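PDB 2OG9: mandelate racemase/muconate lactonizing enzyme from Polaromonas sp., which probably acts as a mandelate racemase-like enzyme of the enolase superfamily, abstracting the proton from the carbon beside a substrate's carboxylate. Local coordinates for residues M286-R291 / E319-L324. Sequence-based numbering, arbitrary orientation.
Sequences MPDAPR and ELHVHL
Asp-288 OD1 accepts from Arg-291 N at 3.2 Å, the N-H pointing almost straight at it (163°) from above the carboxylate plane, while the Asp-288 and His-321 side chains cross at about a right angle, carboxylate and ring planes 80° apart. OD2 is hydrogen-bonded to Tyr-67 OH and forms a long salt bridge with Arg-291 NE (3.7 Å), of charges only, lying well out of the guanidinium plane. Aspartate suits this N-cap because one oxygen caps while the other reaches a second partner. His-321 CG is anti to its carbonyl carbon (chi1 -66°), and the flat imidazole spans from its helix to Ala-289, whose N lies at the ring edge. The small Ala-289 lets ring and leucines approach: its CB touches Leu-320 CD2 at 3.6 Å and Leu-324 CD1 at 3.9 Å. Pro-290, suited to a first helical turn where no N-H is needed, meets Leu-320 and His-321 tip to tip. An alanine in place of His-321 would probably open a gap beside Ala-289 and Pro-290. The segments follow neighbouring parallel TIM-barrel strands, 284-285 and 311-312. Helix 295-307, which links those strands, packs Phe-298 on Ala-289 and Leu-324, while Tyr-67 of strand 61-69 touches Pro-290.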
HETATM    1  N   MSE A 286       0.460  18.766 -19.279  1.00 16.10           N
HETATM    2  CA  MSE A 286       0.685  20.018 -19.990  1.00 16.74           C
HETATM    3  C   MSE A 286       1.710  20.948 -19.366  1.00 15.84           C
HETATM    4  O   MSE A 286       1.382  22.054 -18.930  1.00 16.88           O
HETATM    5  CB  MSE A 286      -0.647  20.750 -20.156  1.00 20.12           C
HETATM    6  CG  MSE A 286      -1.702  19.898 -20.842  1.00 25.45           C
HETATM    7 SE   MSE A 286      -3.307  20.912 -21.211  1.00 50.49          SE
HETATM    8  CE  MSE A 286      -2.711  21.908 -22.787  1.00 29.06           C
ATOM      9  N   PRO A 287       2.976  20.520 -19.330  1.00 16.73           N
ATOM     10  CA  PRO A 287       4.028  21.353 -18.752  1.00 17.78           C
ATOM     11  C   PRO A 287       4.268  22.580 -19.622  1.00 17.72           C
ATOM     12  O   PRO A 287       4.086  22.533 -20.839  1.00 16.15           O
ATOM     13  CB  PRO A 287       5.227  20.414 -18.715  1.00 16.75           C
ATOM     14  CG  PRO A 287       5.014  19.561 -19.926  1.00 18.87           C
ATOM     15  CD  PRO A 287       3.527  19.262 -19.863  1.00 16.88           C
ATOM     16  N   ASP A 288       4.651  23.677 -18.981  1.00 15.97           N
ATOM     17  CA  ASP A 288       4.934  24.943 -19.652  1.00 17.64           C
ATOM     18  C   ASP A 288       6.403  25.222 -19.333  1.00 17.12           C
ATOM     19  O   ASP A 288       6.735  25.583 -18.203  1.00 14.96           O
ATOM     20  CB  ASP A 288       4.022  26.028 -19.060  1.00 18.88           C
ATOM     21  CG  ASP A 288       4.260  27.403 -19.658  1.00 22.66           C
ATOM     22  OD1 ASP A 288       5.397  27.693 -20.081  1.00 22.62           O
ATOM     23  OD2 ASP A 288       3.305  28.208 -19.679  1.00 22.22           O
ATOM     24  N   ALA A 289       7.284  25.039 -20.316  1.00 16.14           N
ATOM     25  CA  ALA A 289       8.717  25.239 -20.103  1.00 18.38           C
ATOM     26  C   ALA A 289       9.084  26.534 -19.366  1.00 20.01           C
ATOM     27  O   ALA A 289       9.693  26.489 -18.299  1.00 19.78           O
ATOM     28  CB  ALA A 289       9.468  25.150 -21.438  1.00 18.75           C
ATOM     29  N   PRO A 290       8.727  27.703 -19.925  1.00 22.21           N
ATOM     30  CA  PRO A 290       9.055  28.968 -19.255  1.00 22.95           C
ATOM     31  C   PRO A 290       8.523  29.040 -17.823  1.00 22.53           C
ATOM     32  O   PRO A 290       9.181  29.557 -16.923  1.00 23.41           O
ATOM     33  CB  PRO A 290       8.399  30.015 -20.153  1.00 22.77           C
ATOM     34  CG  PRO A 290       8.470  29.392 -21.509  1.00 25.11           C
ATOM     35  CD  PRO A 290       8.087  27.949 -21.231  1.00 23.95           C
ATOM     36  N   ARG A 291       7.325  28.512 -17.617  1.00 21.91           N
ATOM     37  CA  ARG A 291       6.706  28.546 -16.302  1.00 22.55           C
ATOM     38  C   ARG A 291       7.354  27.624 -15.259  1.00 20.16           C
ATOM     39  O   ARG A 291       7.330  27.931 -14.069  1.00 19.13           O
ATOM     40  CB  ARG A 291       5.214  28.222 -16.432  1.00 24.49           C
ATOM     41  CG  ARG A 291       4.423  28.461 -15.161  1.00 31.16           C
ATOM     42  CD  ARG A 291       2.918  28.418 -15.407  1.00 35.50           C
ATOM     43  NE  ARG A 291       2.475  29.449 -16.343  1.00 38.89           N
ATOM     44  CZ  ARG A 291       1.214  29.856 -16.457  1.00 40.65           C
ATOM     45  NH1 ARG A 291       0.275  29.317 -15.691  1.00 42.86           N
ATOM     46  NH2 ARG A 291       0.888  30.804 -17.326  1.00 41.50           N
ATOM     47  N   GLU A 319       6.613  28.541 -30.029  1.00 18.67           N
ATOM     48  CA  GLU A 319       7.929  28.796 -30.619  1.00 20.53           C
ATOM     49  C   GLU A 319       9.003  27.936 -29.952  1.00 21.16           C
ATOM     50  O   GLU A 319      10.008  27.560 -30.571  1.00 19.38           O
ATOM     51  CB  GLU A 319       8.295  30.286 -30.493  1.00 21.47           C
ATOM     52  CG  GLU A 319       7.450  31.245 -31.348  1.00 23.76           C
ATOM     53  CD  GLU A 319       6.085  31.566 -30.750  1.00 24.17           C
ATOM     54  OE1 GLU A 319       5.782  31.078 -29.642  1.00 24.92           O
ATOM     55  OE2 GLU A 319       5.315  32.315 -31.392  1.00 24.11           O
ATOM     56  N   LEU A 320       8.785  27.630 -28.678  1.00 19.09           N
ATOM     57  CA  LEU A 320       9.706  26.794 -27.916  1.00 18.41           C
ATOM     58  C   LEU A 320       9.197  25.355 -27.829  1.00 17.11           C
ATOM     59  O   LEU A 320       9.940  24.406 -28.071  1.00 16.36           O
ATOM     60  CB  LEU A 320       9.875  27.361 -26.502  1.00 22.42           C
ATOM     61  CG  LEU A 320      10.569  26.484 -25.455  1.00 23.01           C
ATOM     62  CD1 LEU A 320      11.975  26.132 -25.903  1.00 25.68           C
ATOM     63  CD2 LEU A 320      10.606  27.229 -24.126  1.00 26.12           C
ATOM     64  N   HIS A 321       7.918  25.192 -27.508  1.00 17.09           N
ATOM     65  CA  HIS A 321       7.359  23.852 -27.351  1.00 17.75           C
ATOM     66  C   HIS A 321       7.302  22.973 -28.591  1.00 17.70           C
ATOM     67  O   HIS A 321       7.272  21.749 -28.474  1.00 14.49           O
ATOM     68  CB  HIS A 321       5.983  23.941 -26.696  1.00 18.75           C
ATOM     69  CG  HIS A 321       6.033  24.450 -25.291  1.00 19.65           C
ATOM     70  ND1 HIS A 321       6.877  23.917 -24.339  1.00 22.32           N
ATOM     71  CD2 HIS A 321       5.352  25.442 -24.674  1.00 20.75           C
ATOM     72  CE1 HIS A 321       6.713  24.560 -23.197  1.00 20.55           C
ATOM     73  NE2 HIS A 321       5.793  25.491 -23.373  1.00 23.65           N
ATOM     74  N   VAL A 322       7.289  23.571 -29.778  1.00 17.53           N
ATOM     75  CA  VAL A 322       7.261  22.753 -30.983  1.00 14.69           C
ATOM     76  C   VAL A 322       8.533  21.900 -31.023  1.00 14.93           C
ATOM     77  O   VAL A 322       8.513  20.747 -31.471  1.00 13.85           O
ATOM     78  CB  VAL A 322       7.158  23.618 -32.275  1.00 16.33           C
ATOM     79  CG1 VAL A 322       8.349  24.555 -32.403  1.00 16.67           C
ATOM     80  CG2 VAL A 322       7.069  22.710 -33.482  1.00 18.70           C
ATOM     81  N   HIS A 323       9.642  22.458 -30.543  1.00 14.83           N
ATOM     82  CA  HIS A 323      10.904  21.723 -30.513  1.00 13.46           C
ATOM     83  C   HIS A 323      10.877  20.636 -29.445  1.00 13.78           C
ATOM     84  O   HIS A 323      11.306  19.503 -29.681  1.00 12.79           O
ATOM     85  CB  HIS A 323      12.065  22.674 -30.222  1.00 15.99           C
ATOM     86  CG  HIS A 323      12.383  23.598 -31.353  1.00 19.04           C
ATOM     87  ND1 HIS A 323      13.046  23.182 -32.489  1.00 21.16           N
ATOM     88  CD2 HIS A 323      12.106  24.909 -31.541  1.00 19.31           C
ATOM     89  CE1 HIS A 323      13.163  24.196 -33.326  1.00 19.85           C
ATOM     90  NE2 HIS A 323      12.600  25.257 -32.775  1.00 19.18           N
ATOM     91  N   LEU A 324      10.386  20.991 -28.260  1.00 14.57           N
ATOM     92  CA  LEU A 324      10.319  20.045 -27.157  1.00 16.58           C
ATOM     93  C   LEU A 324       9.336  18.913 -27.462  1.00 16.04           C
ATOM     94  O   LEU A 324       9.618  17.748 -27.182  1.00 16.62           O
ATOM     95  CB  LEU A 324       9.935  20.782 -25.867  1.00 15.83           C
ATOM     96  CG  LEU A 324      10.967  21.839 -25.440  1.00 18.73           C
ATOM     97  CD1 LEU A 324      10.458  22.654 -24.258  1.00 17.36           C
ATOM     98  CD2 LEU A 324      12.276  21.148 -25.079  1.00 20.61           C
TER